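Local coordinates for protein aldose 1-epimerase (Escherichia coli, PDB 3NRE) that probably interconverts the alpha and beta anomers of aldose sugars, at residues Val42-Ala46 / Ser47-Leu51; Arg62-Gln66 / Gly67-Gln71; Leu187-Asn190 / Gln191-Leu195. All coordinates share one frame; numbering follows the deposited sequence.

Interaction 1: residues Val42-Ala46 / Ser47-Leu51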
ATOM      1  N   VAL A  42       1.172  -7.895  13.741  1.00 21.34           N
ATOM      2  CA  VAL A  42       0.422  -6.680  13.582  1.00 21.44           C
ATOM      3  C   VAL A  42       0.976  -5.979  12.325  1.00 19.84           C
ATOM      4  O   VAL A  42       2.179  -5.662  12.223  1.00 20.08           O
ATOM      5  CB  VAL A  42       0.582  -5.780  14.820  1.00 24.17           C
ATOM      6  CG1 VAL A  42      -0.186  -4.464  14.591  1.00 27.67           C
ATOM      7  CG2 VAL A  42       0.095  -6.557  16.126  1.00 26.00           C
ATOM      8  N   ALA A  43       0.108  -5.810  11.349  1.00 18.24           N
ATOM      9  CA  ALA A  43       0.531  -5.305  10.026  1.00 18.90           C
ATOM     10  C   ALA A  43       1.191  -3.932  10.042  1.00 19.28           C
ATOM     11  O   ALA A  43       2.104  -3.674   9.253  1.00 17.44           O
ATOM     12  CB  ALA A  43      -0.646  -5.332   9.033  1.00 19.34           C
ATOM     13  N   THR A  44       0.746  -3.064  10.941  1.00 19.14           N
ATOM     14  CA  THR A  44       1.327  -1.725  11.072  1.00 18.98           C
ATOM     15  C   THR A  44       2.724  -1.728  11.696  1.00 19.95           C
ATOM     16  O   THR A  44       3.372  -0.674  11.766  1.00 19.49           O
ATOM     17  CB  THR A  44       0.393  -0.777  11.848  1.00 21.36           C
ATOM     18  OG1 THR A  44       0.082  -1.339  13.127  1.00 20.34           O
ATOM     19  CG2 THR A  44      -0.894  -0.517  11.028  1.00 21.44           C
ATOM     20  N   ASP A  45       3.197  -2.897  12.130  1.00 18.49           N
ATOM     21  CA  ASP A  45       4.590  -3.063  12.576  1.00 17.83           C
ATOM     22  C   ASP A  45       5.471  -3.716  11.516  1.00 19.38           C
ATOM     23  O   ASP A  45       6.648  -3.915  11.778  1.00 20.45           O
ATOM     24  CB  ASP A  45       4.680  -3.942  13.800  1.00 21.24           C
ATOM     25  CG  ASP A  45       4.061  -3.341  15.040  1.00 27.42           C
ATOM     26  OD1 ASP A  45       4.045  -2.087  15.180  1.00 24.93           O
ATOM     27  OD2 ASP A  45       3.694  -4.177  15.916  1.00 30.81           O
ATOM     28  N   ALA A  46       4.907  -4.019  10.353  1.00 17.37           N
ATOM     29  CA  ALA A  46       5.619  -4.773   9.300  1.00 18.10           C
ATOM     30  C   ALA A  46       6.342  -3.844   8.330  1.00 18.82           C
ATOM     31  O   ALA A  46       6.452  -2.653   8.576  1.00 19.84           O
ATOM     32  CB  ALA A  46       4.653  -5.636   8.533  1.00 17.37           C
ATOM     33  N   SER A  47       6.903  -4.404   7.280  1.00 17.85           N
ATOM     34  CA  SER A  47       7.585  -3.607   6.228  1.00 18.75           C
ATOM     35  C   SER A  47       6.649  -3.107   5.128  1.00 19.41           C
ATOM     36  O   SER A  47       6.950  -2.112   4.477  1.00 19.07           O
ATOM     37  CB  SER A  47       8.667  -4.455   5.551  1.00 19.96           C
ATOM     38  OG  SER A  47       9.516  -5.001   6.514  1.00 20.52           O
ATOM     39  N   CYS A  48       5.568  -3.855   4.877  1.00 17.79           N
ATOM     40  CA  CYS A  48       4.597  -3.557   3.809  1.00 18.68           C
ATOM     41  C   CYS A  48       3.381  -4.419   4.015  1.00 21.67           C
ATOM     42  O   CYS A  48       3.512  -5.604   4.327  1.00 20.59           O
ATOM     43  CB  CYS A  48       5.178  -3.879   2.413  1.00 19.61           C
ATOM     44  SG  CYS A  48       4.153  -3.442   1.050  1.00 21.41           S
ATOM     45  N   PHE A  49       2.183  -3.875   3.734  1.00 18.43           N
ATOM     46  CA  PHE A  49       0.990  -4.709   3.736  1.00 18.37           C
ATOM     47  C   PHE A  49       0.138  -4.436   2.519  1.00 17.98           C
ATOM     48  O   PHE A  49       0.208  -3.333   1.959  1.00 18.82           O
ATOM     49  CB  PHE A  49       0.188  -4.584   5.061  1.00 18.11           C
ATOM     50  CG  PHE A  49      -0.282  -3.200   5.432  1.00 15.73           C
ATOM     51  CD1 PHE A  49      -1.455  -2.686   4.918  1.00 17.38           C
ATOM     52  CD2 PHE A  49       0.372  -2.453   6.453  1.00 15.50           C
ATOM     53  CE1 PHE A  49      -1.975  -1.508   5.322  1.00 16.45           C
ATOM     54  CE2 PHE A  49      -0.117  -1.216   6.816  1.00 18.05           C
ATOM     55  CZ  PHE A  49      -1.302  -0.739   6.254  1.00 18.66           C
ATOM     56  N   PRO A  50      -0.657  -5.423   2.101  1.00 16.90           N
ATOM     57  CA  PRO A  50      -1.471  -5.309   0.899  1.00 19.07           C
ATOM     58  C   PRO A  50      -2.774  -4.642   1.225  1.00 18.03           C
ATOM     59  O   PRO A  50      -3.249  -4.683   2.386  1.00 17.83           O
ATOM     60  CB  PRO A  50      -1.721  -6.760   0.504  1.00 19.29           C
ATOM     61  CG  PRO A  50      -1.738  -7.494   1.827  1.00 18.78           C
ATOM     62  CD  PRO A  50      -0.671  -6.796   2.649  1.00 17.74           C
ATOM     63  N   LEU A  51      -3.324  -3.969   0.217  1.00 18.45           N
ATOM     64  CA  LEU A  51      -4.616  -3.306   0.342  1.00 18.17           C
ATOM     65  C   LEU A  51      -5.606  -4.003  -0.606  1.00 20.34           C
ATOM     66  O   LEU A  51      -5.450  -3.921  -1.834  1.00 22.86           O
ATOM     67  CB  LEU A  51      -4.441  -1.804  -0.043  1.00 19.54           C
ATOM     68  CG  LEU A  51      -3.271  -1.073   0.672  1.00 19.35           C
ATOM     69  CD1 LEU A  51      -3.097   0.357   0.138  1.00 18.94           C
ATOM     70  CD2 LEU A  51      -3.430  -1.074   2.186  1.00 19.26           C
TER
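F49 has its CG between the backbone N and the carbonyl carbon (chi1 58°), and a chi2 of 84° turns the ring so that its CD2 atom reaches A43. The contact is local and made by packing, with no hydrogen bond from 42-46 to 47-51. CD2 lies 3.5 Å from A43 O and 4.0 Å from A43 CB. The carbonyl oxygen and the methyl therefore meet the same ring atom. The approach of A43 O to the ring is oblique. The methyl also nears the root of the aromatic side chain, with A43 CB 4.1 Å from F49 CB. T44 adds a looser touch: its CG2 stands 4.3 Å from F49 CE2 and also comes in obliquely.

The chain gets there through one short 3-10 segment, 43-45. D45 N bonds to V42 O, and A46 N bonds to A43 O at 3.0 Å. The oxygen that nears the ring is thus already held by a backbone donor, and that bond helps to hold it beside F49. S47 takes no part in the ring contact. Its OG bonds to R35 O, while R35 NH2 bonds to A46 O and T44 O and so ties down the end of the turn.

F49 is buried among aromatic side chains. Its ring stacks with H149 and W88, and H84 meets it at a steep angle. A bound PEG fragment near T44 may mark a pocket, though it probably comes from the crystallisation liquor. S47 and C48 both face I23 of strand 22-28, which makes a classic beta bulge. Beyond it, strand 48-51 pairs antiparallel with strand 142-153, while A43 and A46 pack on V22.

Interaction 2: residues Arg62-Gln66 / Gly67-Gln71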
ATOM      1  N   ARG A  62     -20.092   4.018   4.365  1.00 22.48           N
ATOM      2  CA  ARG A  62     -21.198   3.627   3.492  1.00 22.77           C
ATOM      3  C   ARG A  62     -20.995   4.106   2.070  1.00 23.25           C
ATOM      4  O   ARG A  62     -20.193   5.023   1.802  1.00 22.93           O
ATOM      5  CB  ARG A  62     -22.552   4.076   4.061  1.00 26.94           C
ATOM      6  CG  ARG A  62     -22.653   5.505   4.563  1.00 28.01           C
ATOM      7  CD  ARG A  62     -22.616   6.530   3.495  1.00 28.26           C
ATOM      8  NE  ARG A  62     -23.584   6.285   2.403  1.00 28.45           N
ATOM      9  CZ  ARG A  62     -23.527   6.892   1.223  1.00 26.19           C
ATOM     10  NH1 ARG A  62     -22.641   7.871   1.000  1.00 26.13           N
ATOM     11  NH2 ARG A  62     -24.367   6.541   0.269  1.00 26.32           N
ATOM     12  N   PHE A  63     -21.720   3.489   1.146  1.00 24.30           N
ATOM     13  CA  PHE A  63     -21.666   3.866  -0.246  1.00 25.42           C
ATOM     14  C   PHE A  63     -22.850   3.246  -0.978  1.00 26.63           C
ATOM     15  O   PHE A  63     -23.453   2.319  -0.492  1.00 26.94           O
ATOM     16  CB  PHE A  63     -20.300   3.473  -0.892  1.00 25.14           C
ATOM     17  CG  PHE A  63     -20.056   1.998  -1.006  1.00 24.68           C
ATOM     18  CD1 PHE A  63     -19.458   1.285   0.013  1.00 25.50           C
ATOM     19  CD2 PHE A  63     -20.411   1.315  -2.181  1.00 27.52           C
ATOM     20  CE1 PHE A  63     -19.230  -0.071  -0.108  1.00 26.47           C
ATOM     21  CE2 PHE A  63     -20.180  -0.051  -2.294  1.00 28.69           C
ATOM     22  CZ  PHE A  63     -19.603  -0.739  -1.252  1.00 28.43           C
ATOM     23  N   VAL A  64     -23.177   3.830  -2.110  1.00 29.30           N
ATOM     24  CA  VAL A  64     -24.223   3.308  -2.988  1.00 30.12           C
ATOM     25  C   VAL A  64     -23.533   2.717  -4.200  1.00 32.17           C
ATOM     26  O   VAL A  64     -22.656   3.340  -4.789  1.00 33.07           O
ATOM     27  CB  VAL A  64     -25.158   4.390  -3.480  1.00 34.37           C
ATOM     28  CG1 VAL A  64     -26.190   3.756  -4.455  1.00 37.71           C
ATOM     29  CG2 VAL A  64     -25.898   5.054  -2.332  1.00 37.38           C
ATOM     30  N   TRP A  65     -23.931   1.512  -4.563  1.00 35.60           N
ATOM     31  CA  TRP A  65     -23.459   0.893  -5.805  1.00 35.62           C
ATOM     32  C   TRP A  65     -24.622   0.242  -6.530  1.00 38.04           C
ATOM     33  O   TRP A  65     -25.335  -0.591  -5.963  1.00 38.58           O
ATOM     34  CB  TRP A  65     -22.348  -0.107  -5.513  1.00 32.71           C
ATOM     35  CG  TRP A  65     -21.776  -0.689  -6.769  1.00 33.04           C
ATOM     36  CD1 TRP A  65     -22.045  -1.909  -7.302  1.00 40.14           C
ATOM     37  CD2 TRP A  65     -20.903  -0.023  -7.692  1.00 33.32           C
ATOM     38  NE1 TRP A  65     -21.375  -2.062  -8.503  1.00 40.35           N
ATOM     39  CE2 TRP A  65     -20.669  -0.918  -8.764  1.00 40.66           C
ATOM     40  CE3 TRP A  65     -20.298   1.240  -7.717  1.00 40.24           C
ATOM     41  CZ2 TRP A  65     -19.842  -0.594  -9.848  1.00 48.81           C
ATOM     42  CZ3 TRP A  65     -19.472   1.564  -8.806  1.00 45.85           C
ATOM     43  CH2 TRP A  65     -19.257   0.656  -9.848  1.00 48.50           C
ATOM     44  N   GLN A  66     -24.801   0.642  -7.788  1.00 41.80           N
ATOM     45  CA  GLN A  66     -25.893   0.147  -8.639  1.00 46.39           C
ATOM     46  C   GLN A  66     -27.242   0.171  -7.906  1.00 48.16           C
ATOM     47  O   GLN A  66     -27.979  -0.827  -7.845  1.00 50.41           O
ATOM     48  CB  GLN A  66     -25.547  -1.238  -9.250  1.00 49.98           C
ATOM     49  CG  GLN A  66     -24.601  -1.132 -10.482  1.00 54.08           C
ATOM     50  CD  GLN A  66     -23.896  -2.447 -10.865  1.00 57.79           C
ATOM     51  OE1 GLN A  66     -24.460  -3.532 -10.728  1.00 62.44           O
ATOM     52  NE2 GLN A  66     -22.654  -2.339 -11.349  1.00 51.81           N
ATOM     53  N   GLY A  67     -27.540   1.332  -7.339  1.00 45.55           N
ATOM     54  CA  GLY A  67     -28.768   1.549  -6.604  1.00 48.02           C
ATOM     55  C   GLY A  67     -28.949   0.916  -5.232  1.00 45.53           C
ATOM     56  O   GLY A  67     -30.048   0.986  -4.679  1.00 51.19           O
ATOM     57  N   ARG A  68     -27.902   0.357  -4.634  1.00 43.15           N
ATOM     58  CA  ARG A  68     -28.064  -0.306  -3.334  1.00 42.34           C
ATOM     59  C   ARG A  68     -27.085   0.281  -2.310  1.00 38.09           C
ATOM     60  O   ARG A  68     -25.930   0.569  -2.660  1.00 36.02           O
ATOM     61  CB  ARG A  68     -27.898  -1.818  -3.465  1.00 45.73           C
ATOM     62  CG  ARG A  68     -27.794  -2.561  -2.133  1.00 49.05           C
ATOM     63  CD  ARG A  68     -28.055  -4.069  -2.307  1.00 60.99           C
ATOM     64  NE  ARG A  68     -27.548  -4.851  -1.180  1.00 54.93           N
ATOM     65  CZ  ARG A  68     -27.317  -6.163  -1.208  1.00 63.51           C
ATOM     66  NH1 ARG A  68     -27.550  -6.872  -2.310  1.00 64.18           N
ATOM     67  NH2 ARG A  68     -26.834  -6.778  -0.128  1.00 60.75           N
ATOM     68  N   GLU A  69     -27.579   0.476  -1.075  1.00 36.85           N
ATOM     69  CA  GLU A  69     -26.804   1.110   0.002  1.00 37.65           C
ATOM     70  C   GLU A  69     -26.055   0.023   0.768  1.00 34.86           C
ATOM     71  O   GLU A  69     -26.662  -0.913   1.256  1.00 36.93           O
ATOM     72  CB  GLU A  69     -27.718   1.925   0.936  1.00 37.29           C
ATOM     73  CG  GLU A  69     -27.065   2.500   2.242  1.00 41.45           C
ATOM     74  CD  GLU A  69     -26.338   3.849   2.078  1.00 44.68           C
ATOM     75  OE1 GLU A  69     -26.302   4.436   0.966  1.00 43.17           O
ATOM     76  OE2 GLU A  69     -25.775   4.331   3.091  1.00 38.72           O
ATOM     77  N   TYR A  70     -24.727   0.144   0.845  1.00 30.12           N
ATOM     78  CA  TYR A  70     -23.899  -0.816   1.537  1.00 28.37           C
ATOM     79  C   TYR A  70     -23.287  -0.101   2.741  1.00 29.60           C
ATOM     80  O   TYR A  70     -22.946   1.091   2.642  1.00 29.69           O
ATOM     81  CB  TYR A  70     -22.773  -1.306   0.627  1.00 26.76           C
ATOM     82  CG  TYR A  70     -23.244  -2.210  -0.478  1.00 28.08           C
ATOM     83  CD1 TYR A  70     -23.458  -3.547  -0.240  1.00 31.60           C
ATOM     84  CD2 TYR A  70     -23.513  -1.700  -1.738  1.00 32.15           C
ATOM     85  CE1 TYR A  70     -23.897  -4.376  -1.255  1.00 35.17           C
ATOM     86  CE2 TYR A  70     -23.962  -2.528  -2.770  1.00 35.65           C
ATOM     87  CZ  TYR A  70     -24.143  -3.849  -2.509  1.00 35.52           C
ATOM     88  OH  TYR A  70     -24.574  -4.695  -3.515  1.00 43.39           O
ATOM     89  N   GLN A  71     -23.140  -0.817   3.855  1.00 27.69           N
ATOM     90  CA  GLN A  71     -22.576  -0.215   5.080  1.00 27.26           C
ATOM     91  C   GLN A  71     -21.464  -1.070   5.634  1.00 27.17           C
ATOM     92  O   GLN A  71     -21.557  -2.291   5.665  1.00 26.48           O
ATOM     93  CB  GLN A  71     -23.653   0.068   6.113  1.00 29.00           C
ATOM     94  CG  GLN A  71     -24.732   0.949   5.465  1.00 31.00           C
ATOM     95  CD  GLN A  71     -25.757   1.572   6.413  1.00 40.59           C
ATOM     96  OE1 GLN A  71     -25.966   1.092   7.535  1.00 40.42           O
ATOM     97  NE2 GLN A  71     -26.411   2.650   5.945  1.00 44.64           N
TER
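The F63 ring carries Y70 CB over one face, a CH-pi contact of 3.9 Å from that carbon to the F63 ring centroid. The two rings are near parallel, with planes at 23°, but they are slid apart and barely overlap. W65 O sits at the edge of the Y70 ring, and W65 CB is 4.0 Å from Y70 CE2. R68 CG lies over one face of the same ring. Y70 CE1 in turn lies over a face of the R68 guanidinium. This side of the hairpin is therefore built from F63, W65, R68 and Y70.

The other side holds a salt bridge. R62 grips E69 side-on with two nitrogens: NE meets OE2 at 3.0 Å, and R62 NH2 meets E69 OE1 at 2.9 Å. Both bonds are almost straight, at 174°. The guanidinium and carboxylate planes are nearly coplanar, and NH2 uses the syn lone pair of OE1. The R62 chain bends at chi2 and chi3, which folds the guanidinium back over the hairpin to E69. Q71 NE2 adds a weak bond to E69 OE2. V64 CG2 packs against E69 OE1 at 3.4 Å. A methionine in place of R62 has no such donors and would probably leave the E69 carboxylate without its opposite charge and freer to turn.

The backbones pair F63 with Y70 and W65 with R68, each through two hydrogen bonds. Y70 N to F63 O, at 2.9 Å, is nearly linear. Outside the hairpin, F63 meets H263 edge-to-face, and W65 and Y70 lean on strand 142-153. Q66 and G67 form the corner, both with positive phi. This is a beta hairpin of strands 62-65 and 68-71 with a two-residue loop, closed by a type I' turn from W65 to R68.

Interaction 3: residues Leu187-Asn190 / Gln191-Leu195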
ATOM      1  N   LEU A 187       5.060  19.752  -0.097  1.00 34.81           N
ATOM      2  CA  LEU A 187       4.372  18.508  -0.543  1.00 33.18           C
ATOM      3  C   LEU A 187       4.439  18.286  -2.064  1.00 31.79           C
ATOM      4  O   LEU A 187       3.668  17.518  -2.636  1.00 30.85           O
ATOM      5  CB  LEU A 187       2.896  18.530  -0.120  1.00 30.62           C
ATOM      6  CG  LEU A 187       2.650  18.512   1.377  1.00 33.87           C
ATOM      7  CD1 LEU A 187       1.170  18.670   1.702  1.00 31.95           C
ATOM      8  CD2 LEU A 187       3.227  17.222   1.944  1.00 32.67           C
ATOM      9  N   ASP A 188       5.377  18.932  -2.715  1.00 31.99           N
ATOM     10  CA  ASP A 188       5.515  18.842  -4.172  1.00 32.89           C
ATOM     11  C   ASP A 188       6.713  17.970  -4.520  1.00 33.96           C
ATOM     12  O   ASP A 188       7.878  18.420  -4.443  1.00 35.61           O
ATOM     13  CB  ASP A 188       5.689  20.257  -4.785  1.00 36.55           C
ATOM     14  CG  ASP A 188       5.599  20.251  -6.312  1.00 44.66           C
ATOM     15  OD1 ASP A 188       5.823  19.182  -6.913  1.00 39.87           O
ATOM     16  OD2 ASP A 188       5.339  21.331  -6.926  1.00 52.60           O
ATOM     17  N   PHE A 189       6.422  16.717  -4.897  1.00 33.16           N
ATOM     18  CA  PHE A 189       7.429  15.719  -5.189  1.00 31.94           C
ATOM     19  C   PHE A 189       7.581  15.485  -6.685  1.00 32.88           C
ATOM     20  O   PHE A 189       8.148  14.474  -7.103  1.00 32.45           O
ATOM     21  CB  PHE A 189       7.105  14.402  -4.460  1.00 30.39           C
ATOM     22  CG  PHE A 189       6.903  14.597  -2.989  1.00 31.33           C
ATOM     23  CD1 PHE A 189       7.971  14.966  -2.185  1.00 34.77           C
ATOM     24  CD2 PHE A 189       5.645  14.512  -2.427  1.00 30.26           C
ATOM     25  CE1 PHE A 189       7.759  15.177  -0.782  1.00 32.36           C
ATOM     26  CE2 PHE A 189       5.432  14.748  -1.066  1.00 30.27           C
ATOM     27  CZ  PHE A 189       6.501  15.090  -0.249  1.00 32.66           C
ATOM     28  N   ASN A 190       7.121  16.428  -7.511  1.00 36.04           N
ATOM     29  CA  ASN A 190       7.374  16.294  -8.961  1.00 38.25           C
ATOM     30  C   ASN A 190       8.870  16.246  -9.306  1.00 36.89           C
ATOM     31  O   ASN A 190       9.297  15.496 -10.179  1.00 40.64           O
ATOM     32  CB  ASN A 190       6.673  17.403  -9.754  1.00 38.82           C
ATOM     33  CG  ASN A 190       5.175  17.184  -9.843  1.00 41.24           C
ATOM     34  OD1 ASN A 190       4.705  16.396 -10.674  1.00 39.77           O
ATOM     35  ND2 ASN A 190       4.421  17.822  -8.942  1.00 34.24           N
ATOM     36  N   GLN A 191       9.656  17.053  -8.593  1.00 43.32           N
ATOM     37  CA  GLN A 191      11.148  16.966  -8.611  1.00 43.70           C
ATOM     38  C   GLN A 191      11.567  16.407  -7.224  1.00 43.42           C
ATOM     39  O   GLN A 191      10.854  16.616  -6.239  1.00 40.16           O
ATOM     40  CB  GLN A 191      11.776  18.347  -8.847  1.00 50.06           C
ATOM     41  CG  GLN A 191      11.614  18.920 -10.295  1.00 57.35           C
ATOM     42  CD  GLN A 191      12.060  17.919 -11.374  1.00 63.25           C
ATOM     43  OE1 GLN A 191      11.235  17.404 -12.138  1.00 58.34           O
ATOM     44  NE2 GLN A 191      13.361  17.599 -11.396  1.00 59.17           N
ATOM     45  N   PRO A 192      12.710  15.698  -7.137  1.00 42.39           N
ATOM     46  CA  PRO A 192      13.124  15.138  -5.860  1.00 41.02           C
ATOM     47  C   PRO A 192      13.060  16.146  -4.711  1.00 40.53           C
ATOM     48  O   PRO A 192      13.568  17.271  -4.855  1.00 44.56           O
ATOM     49  CB  PRO A 192      14.569  14.715  -6.107  1.00 42.29           C
ATOM     50  CG  PRO A 192      14.667  14.541  -7.589  1.00 46.53           C
ATOM     51  CD  PRO A 192      13.736  15.539  -8.185  1.00 46.16           C
ATOM     52  N   ALA A 193      12.467  15.755  -3.584  1.00 36.01           N
ATOM     53  CA  ALA A 193      12.298  16.682  -2.475  1.00 35.91           C
ATOM     54  C   ALA A 193      12.391  15.914  -1.160  1.00 33.48           C
ATOM     55  O   ALA A 193      12.035  14.765  -1.111  1.00 31.08           O
ATOM     56  CB  ALA A 193      10.930  17.369  -2.581  1.00 36.71           C
ATOM     57  N   PRO A 194      12.809  16.592  -0.074  1.00 36.57           N
ATOM     58  CA  PRO A 194      12.808  15.921   1.241  1.00 35.99           C
ATOM     59  C   PRO A 194      11.398  15.663   1.759  1.00 34.57           C
ATOM     60  O   PRO A 194      10.441  16.345   1.326  1.00 33.05           O
ATOM     61  CB  PRO A 194      13.520  16.940   2.158  1.00 40.61           C
ATOM     62  CG  PRO A 194      13.282  18.303   1.480  1.00 44.85           C
ATOM     63  CD  PRO A 194      13.271  18.002  -0.005  1.00 41.63           C
ATOM     64  N   LEU A 195      11.259  14.705   2.674  1.00 30.00           N
ATOM     65  CA  LEU A 195      10.007  14.564   3.400  1.00 28.73           C
ATOM     66  C   LEU A 195       9.939  15.680   4.433  1.00 30.04           C
ATOM     67  O   LEU A 195      10.923  15.973   5.103  1.00 33.04           O
ATOM     68  CB  LEU A 195       9.891  13.217   4.125  1.00 26.56           C
ATOM     69  CG  LEU A 195       9.511  11.947   3.340  1.00 24.63           C
ATOM     70  CD1 LEU A 195       8.147  12.025   2.625  1.00 25.25           C
ATOM     71  CD2 LEU A 195      10.672  11.561   2.352  1.00 30.25           C
TER
HETATM   72  O   HOH W   1       9.062  19.167  -6.750  1.00 37.80           O
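The backbone turns at F189 and N190 and is extended from Q191 on, which brings the A193 methyl back beside the D188 carbonyl, with A193 CB 3.7 Å from D188 O. That methyl also meets the aromatic ring of F189, where CD1 is 3.8 Å from A193 CB. The approach to the ring is oblique. Further along the same ring, F189 CE1 comes within 3.6 Å of P194 O, which sits at the ring edge and near its plane. The backbone carbon C of L187 covers part of one face.

D188 organises the turn. Its OD1 accepts from N190 N at 3.1 Å, which defines an Asx turn. The same oxygen accepts from N190 ND2 at 2.8 Å, so two donors of one residue hold it. N190 CG lies beside its own backbone N (chi1 -74°), and this lets the side-chain amide and the main-chain N-H converge on D188 OD1.

This turn leads into the edge of the large antiparallel sheet of this all-beta family. The weakly bonded strand 193-194 is an outermost strand of that sheet and pairs with strand 159-162, with A193 bonded to I160 through the backbone. F189 also reaches strand 159-162, bonding to A162 through the backbone and packing on I160.

No clear direct hydrogen bond crosses from 187-190 to 191-195. A water spans the gap instead, bonded to D188 O at 2.7 Å and to Q191 N at 2.9 Å. N190 has further partners: its ND2 also bonds to A164 O, and its O accepts from Q161 NE2. The F189 ring is buried, with Y233 and I235 of strand 232-237 packed against it.

How the interactions relate
The three contacts follow one another along the chain: 42-51, then 62-71, then 187-195. None touches another. The centres of interactions 1 and 2 are about 29 Å apart, those of 1 and 3 about 24 Å, and those of 2 and 3 about 37 Å. Interaction 1 is buried, about 9 Å from the chain centre, and leads into an eight-stranded sheet. The hairpin of interaction 2 forms a small sheet of its own, while interaction 3 ends at an edge of the nine-stranded sheet. Strand 142-153 is a common neighbour of interactions 1 and 2. The chain thus buries one of these turns near its centre, while the hairpin and the sheet edge lie at its surface.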